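Local coordinates for fucolectin-related protein (Streptococcus pneumoniae, PDB 2WMF) that probably cleaves glycosidic bonds in host carbohydrates such as blood-group antigens, as a family 98 glycoside hydrolase, at residues N51-G56 / R98-K103; K165-C170 / P194-A199; F229-L234 / E330-T335. One frame throughout, in Å; residues are numbered along the deposited sequence.

Contact 1: N51-G56 / R98-K103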
loop_
_atom_site.group_PDB
_atom_site.type_symbol
_atom_site.label_atom_id
_atom_site.label_comp_id
_atom_site.label_asym_id
_atom_site.label_seq_id
_atom_site.Cartn_x
_atom_site.Cartn_y
_atom_site.Cartn_z
ATOM N N ASN A 51 -24.100 -10.846 -15.350
ATOM C CA ASN A 51 -23.272 -10.142 -16.340
ATOM C C ASN A 51 -21.785 -10.555 -16.332
ATOM O O ASN A 51 -20.936 -9.922 -17.002
ATOM C CB ASN A 51 -23.409 -8.602 -16.175
ATOM C CG ASN A 51 -22.631 -8.048 -14.994
ATOM O OD1 ASN A 51 -22.354 -6.836 -14.918
ATOM N ND2 ASN A 51 -22.267 -8.922 -14.070
ATOM N N GLY A 52 -21.468 -11.587 -15.559
ATOM C CA GLY A 52 -20.101 -12.052 -15.415
ATOM C C GLY A 52 -19.230 -11.337 -14.396
ATOM O O GLY A 52 -18.020 -11.614 -14.359
ATOM N N LEU A 53 -19.788 -10.426 -13.585
ATOM C CA LEU A 53 -19.005 -9.734 -12.495
ATOM C C LEU A 53 -19.719 -9.717 -11.133
ATOM O O LEU A 53 -20.943 -9.606 -11.042
ATOM C CB LEU A 53 -18.624 -8.277 -12.886
ATOM C CG LEU A 53 -17.758 -8.079 -14.135
ATOM C CD1 LEU A 53 -17.701 -6.589 -14.454
ATOM C CD2 LEU A 53 -16.344 -8.651 -13.951
ATOM N N TRP A 54 -18.924 -9.857 -10.082
ATOM C CA TRP A 54 -19.396 -9.910 -8.692
ATOM C C TRP A 54 -19.598 -8.492 -8.144
ATOM O O TRP A 54 -19.168 -7.500 -8.750
ATOM C CB TRP A 54 -18.398 -10.722 -7.872
ATOM C CG TRP A 54 -18.882 -11.174 -6.518
ATOM C CD1 TRP A 54 -18.297 -10.901 -5.317
ATOM C CD2 TRP A 54 -20.026 -11.980 -6.234
ATOM N NE1 TRP A 54 -18.999 -11.502 -4.288
ATOM C CE2 TRP A 54 -20.075 -12.158 -4.820
ATOM C CE3 TRP A 54 -21.017 -12.557 -7.023
ATOM C CZ2 TRP A 54 -21.074 -12.899 -4.199
ATOM C CZ3 TRP A 54 -22.027 -13.295 -6.390
ATOM C CH2 TRP A 54 -22.047 -13.442 -4.997
ATOM N N TRP A 55 -20.284 -8.383 -7.012
ATOM C CA TRP A 55 -20.463 -7.111 -6.283
ATOM C C TRP A 55 -21.271 -6.055 -7.044
ATOM O O TRP A 55 -21.264 -4.877 -6.711
ATOM C CB TRP A 55 -19.084 -6.571 -5.810
ATOM C CG TRP A 55 -18.589 -7.279 -4.570
ATOM C CD1 TRP A 55 -19.327 -7.561 -3.459
ATOM C CD2 TRP A 55 -17.302 -7.858 -4.356
ATOM N NE1 TRP A 55 -18.557 -8.222 -2.538
ATOM C CE2 TRP A 55 -17.317 -8.448 -3.084
ATOM C CE3 TRP A 55 -16.125 -7.926 -5.114
ATOM C CZ2 TRP A 55 -16.199 -9.050 -2.542
ATOM C CZ3 TRP A 55 -15.026 -8.578 -4.581
ATOM C CH2 TRP A 55 -15.073 -9.109 -3.305
ATOM N N GLY A 56 -22.039 -6.502 -8.038
ATOM C CA GLY A 56 -22.923 -5.604 -8.763
ATOM C C GLY A 56 -22.235 -4.591 -9.660
ATOM O O GLY A 56 -22.852 -3.629 -10.095
ATOM N N ARG A 98 -10.934 -18.991 -20.305
ATOM C CA ARG A 98 -10.436 -18.268 -21.467
ATOM C C ARG A 98 -11.578 -17.393 -22.067
ATOM O O ARG A 98 -11.379 -16.219 -22.416
ATOM C CB ARG A 98 -9.885 -19.263 -22.491
ATOM C CG ARG A 98 -8.651 -20.040 -22.069
ATOM C CD ARG A 98 -8.042 -20.777 -23.249
ATOM N NE ARG A 98 -7.014 -21.741 -22.889
ATOM C CZ ARG A 98 -6.276 -22.399 -23.780
ATOM N NH1 ARG A 98 -6.444 -22.186 -25.078
ATOM N NH2 ARG A 98 -5.348 -23.259 -23.393
ATOM N N GLU A 99 -12.779 -17.966 -22.126
ATOM C CA GLU A 99 -13.953 -17.265 -22.635
ATOM C C GLU A 99 -14.205 -15.979 -21.842
ATOM O O GLU A 99 -14.498 -14.921 -22.426
ATOM C CB GLU A 99 -15.189 -18.187 -22.608
ATOM C CG GLU A 99 -15.374 -18.848 -23.933
ATOM C CD GLU A 99 -16.289 -20.062 -23.949
ATOM O OE1 GLU A 99 -17.058 -20.289 -22.972
ATOM O OE2 GLU A 99 -16.211 -20.805 -24.978
ATOM N N TRP A 100 -14.084 -16.080 -20.515
ATOM C CA TRP A 100 -14.277 -14.932 -19.646
ATOM C C TRP A 100 -13.203 -13.873 -19.886
ATOM O O TRP A 100 -13.531 -12.696 -20.010
ATOM C CB TRP A 100 -14.278 -15.353 -18.169
ATOM C CG TRP A 100 -14.626 -14.214 -17.237
ATOM C CD1 TRP A 100 -15.869 -13.792 -16.898
ATOM C CD2 TRP A 100 -13.703 -13.365 -16.523
ATOM N NE1 TRP A 100 -15.789 -12.723 -16.025
ATOM C CE2 TRP A 100 -14.473 -12.451 -15.768
ATOM C CE3 TRP A 100 -12.305 -13.287 -16.458
ATOM C CZ2 TRP A 100 -13.892 -11.471 -14.955
ATOM C CZ3 TRP A 100 -11.736 -12.324 -15.639
ATOM C CH2 TRP A 100 -12.520 -11.434 -14.901
ATOM N N TYR A 101 -11.935 -14.286 -19.937
ATOM C CA TYR A 101 -10.843 -13.328 -20.224
ATOM C C TYR A 101 -11.109 -12.565 -21.533
ATOM O O TYR A 101 -10.993 -11.353 -21.572
ATOM C CB TYR A 101 -9.500 -14.035 -20.342
ATOM C CG TYR A 101 -8.856 -14.528 -19.040
ATOM C CD1 TYR A 101 -8.831 -13.749 -17.881
ATOM C CD2 TYR A 101 -8.223 -15.759 -19.005
ATOM C CE1 TYR A 101 -8.210 -14.221 -16.716
ATOM C CE2 TYR A 101 -7.603 -16.237 -17.843
ATOM C CZ TYR A 101 -7.612 -15.457 -16.705
ATOM O OH TYR A 101 -6.986 -15.950 -15.588
ATOM N N VAL A 102 -11.477 -13.311 -22.570
ATOM C CA VAL A 102 -11.734 -12.748 -23.899
ATOM C C VAL A 102 -12.943 -11.831 -23.884
ATOM O O VAL A 102 -12.882 -10.719 -24.424
ATOM C CB VAL A 102 -11.865 -13.860 -24.977
ATOM C CG1 VAL A 102 -12.374 -13.270 -26.320
ATOM C CG2 VAL A 102 -10.513 -14.592 -25.169
ATOM N N LYS A 103 -14.019 -12.256 -23.248
ATOM C CA LYS A 103 -15.189 -11.383 -23.037
ATOM C C LYS A 103 -14.787 -10.049 -22.423
ATOM O O LYS A 103 -15.174 -8.997 -22.886
ATOM C CB LYS A 103 -16.251 -12.083 -22.155
ATOM C CG LYS A 103 -17.483 -11.234 -21.824
ATOM C CD LYS A 103 -18.270 -11.881 -20.681
ATOM C CE LYS A 103 -19.350 -10.970 -20.130
ATOM N NZ LYS A 103 -20.616 -11.081 -20.905
#
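The indole of Trp100 meets the backbone of Gly52 and the methyl end of Leu53 with its edge. Its NE1 donates a hydrogen bond to Gly52 O at 3.0 Å. The bond is fairly straight, with 161° at the hydrogen. The donor lies in the carbonyl plane and uses a lone pair of the oxygen. The oxygen in turn lies close to the plane of the indole. The polar corner of the buried ring is thus satisfied by main chain. Two atoms round the ring from NE1, past CE2, Trp100 CZ2 touches Leu53 CD2 at 3.9 Å. The two side chains cross at about a right angle. With chi1 at -174°, CG of Trp100 lies opposite the backbone N and beside the carbonyl carbon, which carries the indole out to the loop.

The setting is a parallel eight-stranded beta/alpha barrel. Helix 95-111 lies between its second and third strands, and residues 51-56 belong to the loop after the first strand. Gly52 has positive phi, and its backbone lies close against the helix. Lys103 reaches the exposed side of the contact, where its CE lies 3.7 Å from Asn51 O. Its chain is extended as far as CE and bends only at chi4 (86°). Lys103 NZ stays a little further off, 4.1 Å from Asn51 O. Val83 also packs on Trp100. Further on, Trp54 and Trp55 of the loop pack with Trp504, and Trp54 NE1 is hydrogen-bonded to Glu508 of helix 506-517.

Contact 2: K165-C170 / P194-A199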
loop_
_atom_site.group_PDB
_atom_site.type_symbol
_atom_site.label_atom_id
_atom_site.label_comp_id
_atom_site.label_asym_id
_atom_site.label_seq_id
_atom_site.Cartn_x
_atom_site.Cartn_y
_atom_site.Cartn_z
ATOM N N LYS A 165 8.396 -17.460 -17.157
ATOM C CA LYS A 165 7.982 -17.594 -18.563
ATOM C C LYS A 165 6.981 -16.503 -18.914
ATOM O O LYS A 165 7.063 -15.892 -19.989
ATOM C CB LYS A 165 7.381 -18.962 -18.835
ATOM C CG LYS A 165 7.017 -19.162 -20.295
ATOM C CD LYS A 165 8.242 -19.329 -21.244
ATOM C CE LYS A 165 7.914 -18.835 -22.624
ATOM N NZ LYS A 165 7.885 -17.333 -22.539
ATOM N N TYR A 166 6.028 -16.242 -18.033
ATOM C CA TYR A 166 5.074 -15.168 -18.324
ATOM C C TYR A 166 5.752 -13.793 -18.368
ATOM O O TYR A 166 5.415 -12.950 -19.233
ATOM C CB TYR A 166 3.946 -15.133 -17.311
ATOM C CG TYR A 166 2.968 -16.306 -17.346
ATOM C CD1 TYR A 166 2.289 -16.679 -18.531
ATOM C CD2 TYR A 166 2.698 -17.002 -16.187
ATOM C CE1 TYR A 166 1.380 -17.735 -18.518
ATOM C CE2 TYR A 166 1.795 -18.009 -16.155
ATOM C CZ TYR A 166 1.140 -18.404 -17.313
ATOM O OH TYR A 166 0.236 -19.443 -17.226
ATOM N N LEU A 167 6.719 -13.577 -17.478
ATOM C CA LEU A 167 7.490 -12.326 -17.485
ATOM C C LEU A 167 8.177 -12.123 -18.868
ATOM O O LEU A 167 8.212 -11.013 -19.394
ATOM C CB LEU A 167 8.494 -12.345 -16.326
ATOM C CG LEU A 167 9.521 -11.197 -16.246
ATOM C CD1 LEU A 167 8.846 -9.808 -16.180
ATOM C CD2 LEU A 167 10.472 -11.462 -15.035
ATOM N N GLU A 168 8.769 -13.187 -19.411
ATOM C CA GLU A 168 9.395 -13.132 -20.748
ATOM C C GLU A 168 8.389 -12.706 -21.821
ATOM O O GLU A 168 8.671 -11.829 -22.635
ATOM C CB GLU A 168 9.994 -14.500 -21.065
ATOM C CG GLU A 168 10.612 -14.580 -22.411
ATOM C CD GLU A 168 11.328 -15.915 -22.642
ATOM O OE1 GLU A 168 11.158 -16.876 -21.861
ATOM O OE2 GLU A 168 12.085 -15.988 -23.624
ATOM N N VAL A 169 7.190 -13.271 -21.779
ATOM C CA VAL A 169 6.128 -12.873 -22.715
ATOM C C VAL A 169 5.787 -11.382 -22.517
ATOM O O VAL A 169 5.620 -10.631 -23.477
ATOM C CB VAL A 169 4.836 -13.702 -22.585
ATOM C CG1 VAL A 169 3.756 -13.228 -23.604
ATOM C CG2 VAL A 169 5.074 -15.207 -22.813
ATOM N N CYS A 170 5.655 -10.955 -21.261
ATOM C CA CYS A 170 5.415 -9.561 -20.978
ATOM C C CYS A 170 6.482 -8.675 -21.603
ATOM O O CYS A 170 6.169 -7.653 -22.188
ATOM C CB CYS A 170 5.334 -9.332 -19.460
ATOM S SG CYS A 170 3.776 -9.972 -18.731
ATOM N N PRO A 194 16.605 -20.509 -9.655
ATOM C CA PRO A 194 17.508 -20.010 -10.679
ATOM C C PRO A 194 16.808 -19.454 -11.909
ATOM O O PRO A 194 17.281 -18.486 -12.478
ATOM C CB PRO A 194 18.332 -21.234 -11.058
ATOM C CG PRO A 194 17.668 -22.361 -10.524
ATOM C CD PRO A 194 16.820 -21.919 -9.377
ATOM N N THR A 195 15.668 -20.024 -12.262
ATOM C CA THR A 195 14.910 -19.561 -13.432
ATOM C C THR A 195 14.377 -18.143 -13.215
ATOM O O THR A 195 14.500 -17.269 -14.069
ATOM C CB THR A 195 13.788 -20.543 -13.811
ATOM O OG1 THR A 195 14.319 -21.885 -13.914
ATOM C CG2 THR A 195 13.082 -20.156 -15.186
ATOM N N PHE A 196 13.757 -17.914 -12.066
ATOM C CA PHE A 196 13.186 -16.610 -11.768
ATOM C C PHE A 196 14.259 -15.548 -11.514
ATOM O O PHE A 196 14.100 -14.391 -11.932
ATOM C CB PHE A 196 12.156 -16.660 -10.634
ATOM C CG PHE A 196 11.307 -15.440 -10.605
ATOM C CD1 PHE A 196 10.326 -15.258 -11.572
ATOM C CD2 PHE A 196 11.511 -14.419 -9.680
ATOM C CE1 PHE A 196 9.562 -14.117 -11.614
ATOM C CE2 PHE A 196 10.758 -13.257 -9.739
ATOM C CZ PHE A 196 9.767 -13.116 -10.675
ATOM N N PHE A 197 15.342 -15.918 -10.831
ATOM C CA PHE A 197 16.462 -14.990 -10.618
ATOM C C PHE A 197 17.053 -14.513 -11.956
ATOM O O PHE A 197 17.254 -13.293 -12.175
ATOM C CB PHE A 197 17.498 -15.603 -9.686
ATOM C CG PHE A 197 18.684 -14.724 -9.412
ATOM C CD1 PHE A 197 18.541 -13.501 -8.760
ATOM C CD2 PHE A 197 19.970 -15.141 -9.741
ATOM C CE1 PHE A 197 19.638 -12.711 -8.495
ATOM C CE2 PHE A 197 21.069 -14.354 -9.459
ATOM C CZ PHE A 197 20.905 -13.147 -8.830
ATOM N N GLU A 198 17.300 -15.454 -12.866
ATOM C CA GLU A 198 17.781 -15.130 -14.202
ATOM C C GLU A 198 16.779 -14.231 -14.956
ATOM O O GLU A 198 17.168 -13.218 -15.587
ATOM C CB GLU A 198 18.081 -16.397 -15.002
ATOM C CG GLU A 198 18.282 -16.183 -16.472
ATOM C CD GLU A 198 19.618 -15.597 -16.839
ATOM O OE1 GLU A 198 19.806 -15.302 -18.055
ATOM O OE2 GLU A 198 20.500 -15.459 -15.966
ATOM N N ALA A 199 15.501 -14.608 -14.942
ATOM C CA ALA A 199 14.464 -13.775 -15.614
ATOM C C ALA A 199 14.379 -12.363 -15.033
ATOM O O ALA A 199 14.137 -11.392 -15.764
ATOM C CB ALA A 199 13.101 -14.467 -15.596
#
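Phe196 and Ala199 of helix 194-203 pack on Leu167 of helix 159-172. These are outer helices of the beta/alpha barrel. Strand 176-180, the fifth of the barrel, lies between them in the chain. The contact is small, buried and apolar, with no hydrogen bond from one segment to the other.

The second helix opens at Pro194. Thr195 follows, and its side chain rests on Ala164, three residues before Leu167 on the first helix. Phe196 comes next. Its N is hydrogen-bonded to Asp193 OD2 just ahead of the helix, which ties down the first turn, and its ring leans inward to the barrel, where it meets Trp179 edge-to-face. Phe196 CE1 is the atom nearest to Leu167, at 4.4 Å from CD2. The approach is loose.

Phe197 and Glu198 lie on other sides of the helix. Ala199 brings the helix back to the contact, about one turn after Phe196. Its CB points at the first helix and packs against Leu167 CD2 at 4.0 Å. Ala199 carries only a methyl, and CD2 also meets its main chain.

Leu167 answers with one branch. Chi1 of 173° puts CG opposite the backbone N and lets CD2 reach both partners. Phe177 of the strand and Asn206 also touch this leucine. The nearest approach of all is by CD2 to the main chain, with Leu167 CD2 at 3.7 Å from Ala199 O.

Contact 3: F229-L234 / E330-T335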
loop_
_atom_site.group_PDB
_atom_site.type_symbol
_atom_site.label_atom_id
_atom_site.label_comp_id
_atom_site.label_asym_id
_atom_site.label_seq_id
_atom_site.Cartn_x
_atom_site.Cartn_y
_atom_site.Cartn_z
ATOM N N PHE A 229 14.685 -5.956 -3.299
ATOM C CA PHE A 229 14.746 -6.469 -4.707
ATOM C C PHE A 229 14.831 -5.313 -5.716
ATOM O O PHE A 229 15.595 -5.357 -6.677
ATOM C CB PHE A 229 13.510 -7.308 -5.046
ATOM C CG PHE A 229 13.406 -8.656 -4.331
ATOM C CD1 PHE A 229 14.509 -9.422 -4.019
ATOM C CD2 PHE A 229 12.151 -9.158 -4.051
ATOM C CE1 PHE A 229 14.343 -10.667 -3.441
ATOM C CE2 PHE A 229 11.984 -10.374 -3.476
ATOM C CZ PHE A 229 13.055 -11.130 -3.147
ATOM N N TRP A 230 14.046 -4.281 -5.480
ATOM C CA TRP A 230 14.008 -3.077 -6.323
ATOM C C TRP A 230 15.378 -2.396 -6.240
ATOM O O TRP A 230 15.968 -2.056 -7.256
ATOM C CB TRP A 230 12.896 -2.156 -5.818
ATOM C CG TRP A 230 12.854 -0.796 -6.424
ATOM C CD1 TRP A 230 12.681 -0.480 -7.758
ATOM C CD2 TRP A 230 12.990 0.443 -5.725
ATOM N NE1 TRP A 230 12.714 0.906 -7.908
ATOM C CE2 TRP A 230 12.864 1.474 -6.661
ATOM C CE3 TRP A 230 13.141 0.776 -4.363
ATOM C CZ2 TRP A 230 12.913 2.817 -6.286
ATOM C CZ3 TRP A 230 13.209 2.107 -4.007
ATOM C CH2 TRP A 230 13.080 3.105 -4.956
ATOM N N LEU A 231 15.888 -2.204 -5.019
ATOM C CA LEU A 231 17.191 -1.539 -4.820
ATOM C C LEU A 231 18.334 -2.350 -5.449
ATOM O O LEU A 231 19.382 -1.791 -5.825
ATOM C CB LEU A 231 17.440 -1.330 -3.328
ATOM C CG LEU A 231 16.562 -0.259 -2.687
ATOM C CD1 LEU A 231 16.531 -0.245 -1.116
ATOM C CD2 LEU A 231 16.943 1.139 -3.229
ATOM N N SER A 232 18.156 -3.675 -5.531
ATOM C CA SER A 232 19.146 -4.588 -6.100
ATOM C C SER A 232 19.088 -4.727 -7.629
ATOM O O SER A 232 19.877 -5.481 -8.207
ATOM C CB SER A 232 18.980 -5.981 -5.467
ATOM O OG SER A 232 19.175 -5.982 -4.050
ATOM N N GLY A 233 18.124 -4.046 -8.247
ATOM C CA GLY A 233 17.968 -4.062 -9.703
ATOM C C GLY A 233 17.229 -5.250 -10.260
ATOM O O GLY A 233 17.280 -5.504 -11.476
ATOM N N LEU A 234 16.541 -6.009 -9.419
ATOM C CA LEU A 234 15.799 -7.193 -9.867
ATOM C C LEU A 234 14.370 -6.903 -10.364
ATOM O O LEU A 234 13.781 -7.734 -11.025
ATOM C CB LEU A 234 15.785 -8.231 -8.742
ATOM C CG LEU A 234 17.160 -8.775 -8.331
ATOM C CD1 LEU A 234 17.079 -9.671 -7.082
ATOM C CD2 LEU A 234 17.852 -9.522 -9.495
ATOM N N GLU A 330 17.635 8.274 -4.516
ATOM C CA GLU A 330 17.333 8.939 -3.217
ATOM C C GLU A 330 17.293 7.900 -2.060
ATOM O O GLU A 330 17.798 8.156 -0.963
ATOM C CB GLU A 330 16.024 9.713 -3.267
ATOM C CG GLU A 330 16.051 11.019 -4.062
ATOM C CD GLU A 330 14.626 11.567 -4.169
ATOM O OE1 GLU A 330 14.283 12.195 -3.157
ATOM O OE2 GLU A 330 13.862 11.293 -5.166
ATOM N N VAL A 331 16.661 6.759 -2.323
ATOM C CA VAL A 331 16.635 5.681 -1.336
ATOM C C VAL A 331 18.030 5.136 -1.085
ATOM O O VAL A 331 18.447 5.033 0.070
ATOM C CB VAL A 331 15.606 4.618 -1.689
ATOM C CG1 VAL A 331 15.585 3.488 -0.647
ATOM C CG2 VAL A 331 14.222 5.251 -1.787
ATOM N N VAL A 332 18.782 4.847 -2.137
ATOM C CA VAL A 332 20.178 4.422 -1.947
ATOM C C VAL A 332 20.955 5.444 -1.094
ATOM O O VAL A 332 21.626 5.106 -0.102
ATOM C CB VAL A 332 20.880 4.148 -3.302
ATOM C CG1 VAL A 332 22.408 4.068 -3.120
ATOM C CG2 VAL A 332 20.282 2.879 -3.924
ATOM N N ASN A 333 20.816 6.718 -1.428
ATOM C CA ASN A 333 21.682 7.718 -0.810
ATOM C C ASN A 333 21.376 8.015 0.656
ATOM O O ASN A 333 22.282 8.398 1.407
ATOM C CB ASN A 333 21.793 8.948 -1.683
ATOM C CG ASN A 333 22.700 8.669 -2.900
ATOM O OD1 ASN A 333 23.704 7.960 -2.754
ATOM N ND2 ASN A 333 22.342 9.154 -4.067
ATOM N N ARG A 334 20.153 7.741 1.095
ATOM C CA ARG A 334 19.787 7.908 2.508
ATOM C C ARG A 334 20.082 6.655 3.356
ATOM O O ARG A 334 19.937 6.681 4.586
ATOM C CB ARG A 334 18.296 8.273 2.624
ATOM C CG ARG A 334 17.390 7.056 2.548
ATOM C CD ARG A 334 15.955 7.422 2.345
ATOM N NE ARG A 334 15.113 6.237 2.301
ATOM C CZ ARG A 334 13.801 6.231 2.080
ATOM N NH1 ARG A 334 13.154 7.356 1.840
ATOM N NH2 ARG A 334 13.160 5.067 2.126
ATOM N N THR A 335 20.478 5.560 2.701
ATOM C CA THR A 335 20.645 4.274 3.392
ATOM C C THR A 335 22.005 4.209 4.072
ATOM O O THR A 335 23.037 4.252 3.416
ATOM C CB THR A 335 20.427 3.092 2.406
ATOM O OG1 THR A 335 19.089 3.147 1.850
ATOM C CG2 THR A 335 20.602 1.751 3.099
#
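Thr335 OG1 donates a hydrogen bond of 2.7 Å to Val331 O, four residues back in the chain. The hydroxyl lies above the carbonyl plane, 37° out of it, and not on a lone pair. This bond lies at the C-terminal part of helix 328-334. Val331 points at helix 219-231, and Val332 flanks it.

Leu231 points straight at helix 328-334. Its CG is anti to the carbonyl carbon (chi1 -71°); both methyls reach Val331, and CD2 reaches Val332 as well. Leu231 CD2 touches Val331 CG1 at 3.7 Å, and the side chains cross at about a right angle. The same methyl meets Val332 CG2 at 3.8 Å, where the leucine and valine run past each other in opposite directions. Leu231 CD1 also lies beside Val331 CG1, at 3.9 Å.

The other branch of Val331 takes the tryptophan. Its CG2 sits at the ring edge of Trp230, in the plane, 4.0 Å from CZ3. The same CG2 lies over the centre of one face of the Arg334 guanidinium. Arg334 NH1 is also hydrogen-bonded to Thr284 O. Val331 is thus wedged between a leucine, an indole edge and an arginine. Pro375 and Phe390 pack on Leu231 from loops.

Helix 219-231 stops here. Leu234 N bonds back to Phe229 O at 3.0 Å, and Gly233 N to Trp230 O, with positive phi at Gly233. The contact joins the end of an outer helix of the beta/alpha barrel, closed by a Schellman motif, to a short helix that follows the barrel in the chain.

From the N terminus, the chain makes the three contacts in series, and none nests in or crosses another. Contact 1 closes first, linking the loop after the first barrel strand to the helix after the second. Contact 2 comes later, closing a short loop through the fifth strand and pairing two outer helices. Contact 3 spans the longest stretch, from the helix before the seventh strand, past the eighth, to a helix beyond the barrel. Contacts 2 and 3 touch directly, with Phe197 CE1 at 3.8 Å from Leu234 CD2. Contact 1 stands apart, its nearest atoms about 8 Å from contact 2 and about 23 Å from contact 3.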